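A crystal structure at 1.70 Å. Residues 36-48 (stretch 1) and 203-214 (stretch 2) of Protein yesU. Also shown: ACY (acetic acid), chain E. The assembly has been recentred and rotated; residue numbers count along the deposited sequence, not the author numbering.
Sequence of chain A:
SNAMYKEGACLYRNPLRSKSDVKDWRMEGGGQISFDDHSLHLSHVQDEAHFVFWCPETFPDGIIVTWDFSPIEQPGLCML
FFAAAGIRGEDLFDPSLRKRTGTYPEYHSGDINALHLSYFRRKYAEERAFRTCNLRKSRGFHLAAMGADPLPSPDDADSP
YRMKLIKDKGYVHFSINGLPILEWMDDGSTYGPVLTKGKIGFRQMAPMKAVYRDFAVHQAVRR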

# COMPACT_ATOMS: atom_id res chain seq x y z
N ASP A 36 11.96 -1.63 17.17
CA ASP A 36 12.10 -0.80 18.36
C ASP A 36 10.69 -0.47 18.85
O ASP A 36 9.79 -0.24 18.04
N ASP A 37 10.49 -0.44 20.17
CA ASP A 37 9.18 -0.15 20.73
C ASP A 37 8.11 -1.15 20.29
O ASP A 37 6.93 -0.81 20.22
N HIS A 38 8.52 -2.37 19.98
CA HIS A 38 7.59 -3.41 19.55
C HIS A 38 6.67 -2.97 18.42
O HIS A 38 5.45 -3.18 18.47
N SER A 39 7.25 -2.37 17.39
CA SER A 39 6.50 -1.91 16.24
C SER A 39 7.42 -1.96 15.03
O SER A 39 8.63 -1.76 15.16
N LEU A 40 6.86 -2.22 13.85
CA LEU A 40 7.67 -2.31 12.64
C LEU A 40 8.21 -0.97 12.17
O LEU A 40 7.45 -0.06 11.81
N HIS A 41 9.53 -0.84 12.18
CA HIS A 41 10.20 0.37 11.71
C HIS A 41 10.80 0.02 10.35
O HIS A 41 11.57 -0.93 10.25
N LEU A 42 10.43 0.77 9.32
CA LEU A 42 10.99 0.53 7.99
C LEU A 42 11.84 1.72 7.57
O LEU A 42 11.38 2.87 7.59
N SER A 43 13.10 1.45 7.22
CA SER A 43 14.03 2.49 6.77
C SER A 43 14.78 1.97 5.55
O SER A 43 14.42 0.94 4.99
N HIS A 44 15.85 2.66 5.15
CA HIS A 44 16.60 2.25 3.96
C HIS A 44 18.11 2.15 4.19
O HIS A 44 18.67 2.90 4.99
N VAL A 45 18.75 1.22 3.49
CA VAL A 45 20.19 1.05 3.65
C VAL A 45 20.98 2.15 2.93
O VAL A 45 22.12 2.42 3.28
N GLN A 46 20.35 2.77 1.93
CA GLN A 46 20.95 3.86 1.15
C GLN A 46 19.90 4.90 0.76
O GLN A 46 18.71 4.61 0.78
N ASP A 47 20.35 6.09 0.38
CA ASP A 47 19.45 7.18 0.01
C ASP A 47 18.48 6.92 -1.14
O ASP A 47 17.44 7.57 -1.24
N GLU A 48 18.80 5.97 -2.02
CA GLU A 48 17.91 5.66 -3.13
C GLU A 48 17.56 4.17 -3.15
O GLU A 48 17.22 3.61 -4.19
N ARG A 203 5.43 -0.25 0.09
CA ARG A 203 6.58 0.35 -0.58
C ARG A 203 6.99 1.67 0.06
O ARG A 203 6.17 2.40 0.60
N GLN A 204 8.29 1.95 -0.00
CA GLN A 204 8.81 3.21 0.51
C GLN A 204 9.91 3.66 -0.42
O GLN A 204 10.65 2.84 -0.98
N MSE A 205 10.00 4.97 -0.62
CA MSE A 205 11.07 5.54 -1.42
C MSE A 205 12.02 6.07 -0.36
O MSE A 205 11.60 6.78 0.55
N ALA A 206 13.29 5.69 -0.46
CA ALA A 206 14.29 6.15 0.50
C ALA A 206 14.38 7.66 0.37
O ALA A 206 14.11 8.21 -0.70
N PRO A 207 14.79 8.36 1.45
CA PRO A 207 15.19 7.86 2.77
C PRO A 207 14.08 7.83 3.82
O PRO A 207 14.32 8.08 5.01
N MSE A 208 12.87 7.52 3.38
CA MSE A 208 11.71 7.44 4.27
C MSE A 208 11.94 6.60 5.52
O MSE A 208 12.57 5.54 5.46
N LYS A 209 11.44 7.08 6.65
CA LYS A 209 11.49 6.32 7.89
C LYS A 209 10.07 6.38 8.43
O LYS A 209 9.52 7.46 8.65
N ALA A 210 9.46 5.21 8.62
CA ALA A 210 8.09 5.14 9.11
C ALA A 210 7.86 3.92 10.00
O ALA A 210 8.62 2.96 9.97
N VAL A 211 6.79 3.99 10.80
CA VAL A 211 6.44 2.90 11.70
C VAL A 211 5.04 2.40 11.35
O VAL A 211 4.13 3.20 11.12
N TYR A 212 4.89 1.08 11.32
CA TYR A 212 3.61 0.46 11.00
C TYR A 212 3.18 -0.49 12.12
O TYR A 212 4.02 -1.15 12.74
N ARG A 213 1.88 -0.58 12.35
CA ARG A 213 1.33 -1.45 13.38
C ARG A 213 -0.07 -1.94 13.03
O ARG A 213 -0.77 -1.32 12.23
N ASP A 214 -0.47 -3.05 13.64
CA ASP A 214 -1.80 -3.64 13.48
C ASP A 214 -2.38 -3.65 12.07
O ASP A 214 -3.38 -2.99 11.80

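What holds the two stretches together most firmly? Strand 40-44 runs antiparallel to strand 209-214, and the backbone supplies the polar core. Leu42 N donates to Ala210 O at 2.9 Å, and Ala210 N returns a bond to Leu42 O at 3.2 Å. Tyr212 N donates to Leu40 O at 2.8 Å, while the reverse bond, Leu40 N to Tyr212 O at 3.2 Å, is weak. This register puts Leu40, Leu42, Ala210 and Tyr212 on one face of the sheet and His41 and Val211 on the other.

Which other polar groups, waters and bound molecules take part? Water 1 links the stretches where the strand pairing gives out: it accepts from His44 N at 2.9 Å and donates weakly to Pro207 O at 3.2 Å. At the far end the Arg213 side chain, with chi1 m, turns back so that its guanidinium lies with one face against the carbonyl of His38, CZ to O at 3.0 Å. That approach over the face gives poor angles for hydrogen bonding. Acetic acid, probably from the crystallisation liquor, binds stretch 2 alone: Arg203 points away from stretch 1, and its all-t chi1 to chi3 chain carries NE to 3.0 Å from ACY O and NH2 to 2.6 Å from ACY OXT, two nearly straight hydrogen bonds.

How do the histidines pack? His41, chi1 m, receives Val211, chi1 t, over one ring face; Val211 CG2 is 3.6 Å from the centroid of the His41 ring, a CH-pi contact. The same imidazole reaches back within its own stretch, His41 NE2 making a weak 2.9 Å bond to Asp36 O. Ser39, chi1 p, also uses that carbonyl, with Ser39 OG to Asp36 O at 3.1 Å, and its OG touches Val211 CG1 at 3.4 Å. His44, also m, points toward stretch 2 and lays a ring face on Ala206, whose CB is 3.5 Å from the His44 ring centroid. The carbonyl of Met208 meets that ring at its edge, Met208 O to His44 CD2 at 3.0 Å.

What fills the buried face and the margins? Leu42, with chi1 m and chi2 t, places CD1 3.6 Å from Tyr212 CE1, while Leu40, with chi1 t and chi2 p, brings CD2 to 4.3 Å from Tyr212 CB. Gln204 points toward stretch 1 beside Leu42. Farther out, Asp47 O packs against Ala206 CB at 3.1 Å, and Ser43 CB meets Lys209 CG at 4.0 Å.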

# COMPACT_ATOMS: atom_id res chain seq x y z
CB ASP A 36 12.85 0.48 18.01
CG ASP A 36 13.23 1.30 19.23
OD1 ASP A 36 12.33 1.65 20.02
OD2 ASP A 36 14.43 1.61 19.38
CB ASP A 37 8.73 1.27 20.35
CG ASP A 37 9.57 2.34 21.01
OD1 ASP A 37 9.61 2.39 22.25
OD2 ASP A 37 10.20 3.14 20.28
CB HIS A 38 6.76 -3.88 20.75
CG HIS A 38 7.56 -4.60 21.79
ND1 HIS A 38 8.03 -5.88 21.61
CD2 HIS A 38 8.02 -4.20 23.00
CE1 HIS A 38 8.74 -6.25 22.67
NE2 HIS A 38 8.75 -5.24 23.52
CB SER A 39 6.01 -0.48 16.46
OG SER A 39 7.09 0.40 16.72
CB LEU A 40 6.85 -2.94 11.50
CG LEU A 40 7.53 -2.96 10.12
CD1 LEU A 40 8.76 -3.86 10.18
CD2 LEU A 40 6.57 -3.47 9.07
CB HIS A 41 11.33 0.78 12.65
CG HIS A 41 10.86 1.36 13.95
ND1 HIS A 41 11.04 2.69 14.28
CD2 HIS A 41 10.23 0.80 15.00
CE1 HIS A 41 10.54 2.91 15.48
NE2 HIS A 41 10.04 1.78 15.94
CB LEU A 42 9.88 0.30 6.96
CG LEU A 42 9.10 -1.02 7.06
CD1 LEU A 42 8.07 -1.10 5.94
CD2 LEU A 42 10.07 -2.20 6.97
CB SER A 43 15.00 2.87 7.89
OG SER A 43 15.71 1.75 8.36
CB HIS A 44 16.30 3.24 2.84
CG HIS A 44 14.83 3.39 2.55
ND1 HIS A 44 14.21 2.74 1.51
CD2 HIS A 44 13.87 4.10 3.19
CE1 HIS A 44 12.92 3.04 1.52
NE2 HIS A 44 12.69 3.86 2.53
CB VAL A 45 20.66 -0.35 3.15
CG1 VAL A 45 19.97 -1.44 3.96
CG2 VAL A 45 20.35 -0.51 1.66
CB GLN A 46 21.61 3.32 -0.12
CG GLN A 46 22.88 2.53 0.12
CD GLN A 46 23.67 2.34 -1.15
OE1 GLN A 46 23.82 3.27 -1.94
NE2 GLN A 46 24.19 1.13 -1.35
CB ASP A 47 20.24 8.45 -0.26
CG ASP A 47 20.59 9.20 1.01
OD1 ASP A 47 21.35 10.20 0.93
OD2 ASP A 47 20.11 8.80 2.09
CB GLU A 48 18.54 6.07 -4.46
CG GLU A 48 18.96 7.54 -4.56
CD GLU A 48 17.85 8.52 -4.18
OE1 GLU A 48 16.69 8.32 -4.59
OE2 GLU A 48 18.16 9.51 -3.48
CB ARG A 203 6.28 0.61 -2.06
CG ARG A 203 7.35 1.45 -2.78
CD ARG A 203 7.03 1.60 -4.26
NE ARG A 203 8.07 2.28 -5.03
CZ ARG A 203 9.30 1.81 -5.22
NH1 ARG A 203 9.65 0.65 -4.68
NH2 ARG A 203 10.16 2.47 -5.97
CB GLN A 204 9.41 3.06 1.91
CG GLN A 204 8.41 2.81 3.02
CD GLN A 204 9.03 3.02 4.40
OE1 GLN A 204 10.24 3.24 4.53
NE2 GLN A 204 8.20 2.95 5.43
CB MSE A 205 10.57 6.70 -2.28
CG MSE A 205 9.81 6.28 -3.52
SE MSE A 205 9.56 7.78 -4.73
CE MSE A 205 11.26 7.70 -5.66
CB ALA A 206 15.64 5.52 0.18
CB PRO A 207 16.30 8.82 3.16
CG PRO A 207 15.74 10.11 2.69
CD PRO A 207 15.17 9.78 1.31
CB MSE A 208 10.52 6.86 3.49
CG MSE A 208 9.21 6.80 4.26
SE MSE A 208 8.37 8.53 4.34
CE MSE A 208 7.58 8.43 6.12
CB LYS A 209 12.48 6.94 8.88
CG LYS A 209 13.93 6.72 8.48
CD LYS A 209 14.88 6.95 9.64
CE LYS A 209 16.31 6.61 9.24
NZ LYS A 209 17.26 6.78 10.38
CB ALA A 210 7.12 5.09 7.93
CB VAL A 211 6.47 3.36 13.17
CG1 VAL A 211 6.02 2.24 14.09
CG2 VAL A 211 7.88 3.82 13.54
CB TYR A 212 3.70 -0.32 9.69
CG TYR A 212 4.22 0.48 8.51
CD1 TYR A 212 5.57 0.78 8.38
CD2 TYR A 212 3.34 0.94 7.52
CE1 TYR A 212 6.04 1.53 7.29
CE2 TYR A 212 3.81 1.68 6.43
CZ TYR A 212 5.16 1.97 6.33
OH TYR A 212 5.62 2.71 5.27
CB ARG A 213 1.26 -0.70 14.71
CG ARG A 213 2.50 -0.76 15.56
CD ARG A 213 2.32 -1.81 16.64
NE ARG A 213 2.98 -1.42 17.88
CZ ARG A 213 2.74 -1.99 19.06
NH1 ARG A 213 1.86 -2.97 19.16
NH2 ARG A 213 3.39 -1.57 20.14
CB ASP A 214 -2.79 -2.95 14.43
CG ASP A 214 -2.32 -2.96 15.87
OD1 ASP A 214 -1.66 -3.93 16.28
OD2 ASP A 214 -2.62 -1.99 16.60
C ACY E . 8.65 5.33 -6.94
O ACY E . 7.63 4.98 -6.19
OXT ACY E . 9.80 4.78 -6.99
CH3 ACY E . 8.37 6.53 -7.82
O HOH W 1 15.90 5.45 5.79